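Local atomic coordinates of CmeC (Campylobacter jejuni, PDB entry 4MT4), a protein that probably forms the trimeric outer-membrane exit channel of a drug efflux system, as in other members of the outer membrane factor family. Residues L362-A365 / F366-R370. Numbering follows the deposited sequence.
Sequences LITA and FGEIR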
ATOM      1  N   LEU B 362      14.838   0.489  13.041  1.00 38.11           N
ATOM      2  CA  LEU B 362      16.141   0.027  13.507  1.00 46.55           C
ATOM      3  C   LEU B 362      16.328  -1.461  13.230  1.00 43.36           C
ATOM      4  O   LEU B 362      17.354  -1.878  12.691  1.00 43.75           O
ATOM      5  CB  LEU B 362      16.309   0.307  15.004  1.00 56.67           C
ATOM      6  CG  LEU B 362      17.337   1.368  15.406  1.00 60.02           C
ATOM      7  CD1 LEU B 362      17.429   1.475  16.921  1.00 55.60           C
ATOM      8  CD2 LEU B 362      18.699   1.059  14.805  1.00 59.53           C
ATOM      9  N   ILE B 363      15.326  -2.253  13.602  1.00 39.36           N
ATOM     10  CA  ILE B 363      15.370  -3.703  13.423  1.00 41.19           C
ATOM     11  C   ILE B 363      15.500  -4.088  11.952  1.00 48.59           C
ATOM     12  O   ILE B 363      16.301  -4.953  11.595  1.00 52.27           O
ATOM     13  CB  ILE B 363      14.111  -4.380  14.011  1.00 35.57           C
ATOM     14  CG1 ILE B 363      13.988  -4.087  15.507  1.00 48.31           C
ATOM     15  CG2 ILE B 363      14.129  -5.878  13.754  1.00 56.50           C
ATOM     16  CD1 ILE B 363      15.268  -4.296  16.283  1.00 47.15           C
ATOM     17  N   THR B 364      14.705  -3.439  11.105  1.00 54.16           N
ATOM     18  CA  THR B 364      14.716  -3.699   9.671  1.00 47.06           C
ATOM     19  C   THR B 364      16.066  -3.348   9.054  1.00 37.92           C
ATOM     20  O   THR B 364      16.604  -4.107   8.250  1.00 46.72           O
ATOM     21  CB  THR B 364      13.603  -2.909   8.952  1.00 52.31           C
ATOM     22  OG1 THR B 364      12.321  -3.380   9.386  1.00 50.28           O
ATOM     23  CG2 THR B 364      13.711  -3.074   7.444  1.00 44.79           C
ATOM     24  N   ALA B 365      16.609  -2.199   9.445  1.00 42.73           N
ATOM     25  CA  ALA B 365      17.894  -1.735   8.932  1.00 38.25           C
ATOM     26  C   ALA B 365      19.010  -2.739   9.209  1.00 52.21           C
ATOM     27  O   ALA B 365      19.795  -3.069   8.319  1.00 44.89           O
ATOM     28  CB  ALA B 365      18.244  -0.383   9.531  1.00 40.48           C
ATOM     29  N   PHE B 366      19.071  -3.220  10.448  1.00 44.50           N
ATOM     30  CA  PHE B 366      20.072  -4.202  10.848  1.00 51.06           C
ATOM     31  C   PHE B 366      19.884  -5.527  10.112  1.00 50.23           C
ATOM     32  O   PHE B 366      20.852  -6.225   9.815  1.00 49.54           O
ATOM     33  CB  PHE B 366      20.020  -4.430  12.360  1.00 43.68           C
ATOM     34  CG  PHE B 366      20.855  -3.459  13.151  1.00 53.31           C
ATOM     35  CD1 PHE B 366      20.570  -2.104  13.135  1.00 44.55           C
ATOM     36  CD2 PHE B 366      21.915  -3.906  13.924  1.00 50.49           C
ATOM     37  CE1 PHE B 366      21.335  -1.212  13.863  1.00 49.00           C
ATOM     38  CE2 PHE B 366      22.680  -3.020  14.658  1.00 52.62           C
ATOM     39  CZ  PHE B 366      22.391  -1.671  14.626  1.00 52.82           C
ATOM     40  N   GLY B 367      18.632  -5.870   9.825  1.00 47.97           N
ATOM     41  CA  GLY B 367      18.327  -7.084   9.095  1.00 42.79           C
ATOM     42  C   GLY B 367      18.795  -6.988   7.657  1.00 48.17           C
ATOM     43  O   GLY B 367      19.323  -7.948   7.099  1.00 54.18           O
ATOM     44  N   GLU B 368      18.603  -5.816   7.061  1.00 46.87           N
ATOM     45  CA  GLU B 368      19.049  -5.562   5.697  1.00 47.46           C
ATOM     46  C   GLU B 368      20.571  -5.599   5.599  1.00 48.64           C
ATOM     47  O   GLU B 368      21.125  -6.106   4.626  1.00 47.07           O
ATOM     48  CB  GLU B 368      18.531  -4.210   5.198  1.00 34.26           C
ATOM     49  CG  GLU B 368      17.021  -4.113   5.063  1.00 55.76           C
ATOM     50  CD  GLU B 368      16.553  -2.714   4.697  1.00 58.83           C
ATOM     51  OE1 GLU B 368      17.395  -1.794   4.656  1.00 40.96           O
ATOM     52  OE2 GLU B 368      15.341  -2.538   4.451  1.00 52.19           O
ATOM     53  N   ILE B 369      21.240  -5.063   6.617  1.00 44.26           N
ATOM     54  CA  ILE B 369      22.699  -5.021   6.651  1.00 44.07           C
ATOM     55  C   ILE B 369      23.295  -6.424   6.741  1.00 44.69           C
ATOM     56  O   ILE B 369      24.277  -6.734   6.063  1.00 45.05           O
ATOM     57  CB  ILE B 369      23.209  -4.163   7.832  1.00 44.70           C
ATOM     58  CG1 ILE B 369      22.893  -2.685   7.586  1.00 47.84           C
ATOM     59  CG2 ILE B 369      24.708  -4.352   8.040  1.00 34.81           C
ATOM     60  CD1 ILE B 369      23.288  -1.778   8.733  1.00 46.54           C
ATOM     61  N   ARG B 370      22.695  -7.273   7.569  1.00 42.25           N
ATOM     62  CA  ARG B 370      23.149  -8.654   7.698  1.00 49.50           C
ATOM     63  C   ARG B 370      23.054  -9.402   6.374  1.00 55.05           C
ATOM     64  O   ARG B 370      24.001 -10.066   5.958  1.00 49.41           O
ATOM     65  CB  ARG B 370      22.340  -9.401   8.760  1.00 54.48           C
ATOM     66  CG  ARG B 370      22.679 -10.884   8.849  1.00 43.89           C
ATOM     67  CD  ARG B 370      21.747 -11.630   9.791  1.00 56.78           C
ATOM     68  NE  ARG B 370      22.211 -12.989  10.053  1.00 72.55           N
ATOM     69  CZ  ARG B 370      21.886 -13.697  11.131  1.00 75.55           C
ATOM     70  NH1 ARG B 370      21.095 -13.172  12.059  1.00 58.83           N
ATOM     71  NH2 ARG B 370      22.356 -14.926  11.287  1.00 68.92           N
TER
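Two successive turns of the long helix 339-405 meet where Leu362 and Phe366, one turn apart, lie side by side and point the same way. Leu362 CD2 stands 3.6 Å from Phe366 CE1, an apolar contact. With chi1 at -111°, well off the staggered values, Leu362 has CD2 beside CE1 and CD1 of the ring. Four i to i+4 backbone bonds establish the helix: Phe366 N to Leu362 O and Gly367 N to Ile363 O (both 3.1 Å), then Glu368 N to Thr364 O (2.9 Å) and Ile369 N to Ala365 O (3.0 Å). The first is nearly straight, 166° at the hydrogen. On another side, Thr364 CG2, set anti to the backbone N, makes a van der Waals contact of 3.4 Å with Glu368 OE2. The polar ends bond separately: Thr364 OG1 to Asn360 O, Glu368 OE1 in a salt bridge with Arg272. Tyr14 meets the Phe366 ring edge-to-face. Arg370 donates hydrogen bonds through NH1 to Ile243 O and through NH2 to Lys246 O of a second subunit. Regular alpha-helical bonding, with side chains that also meet a neighbouring subunit, fits the long helices of the trimeric outer membrane factor alpha-barrel.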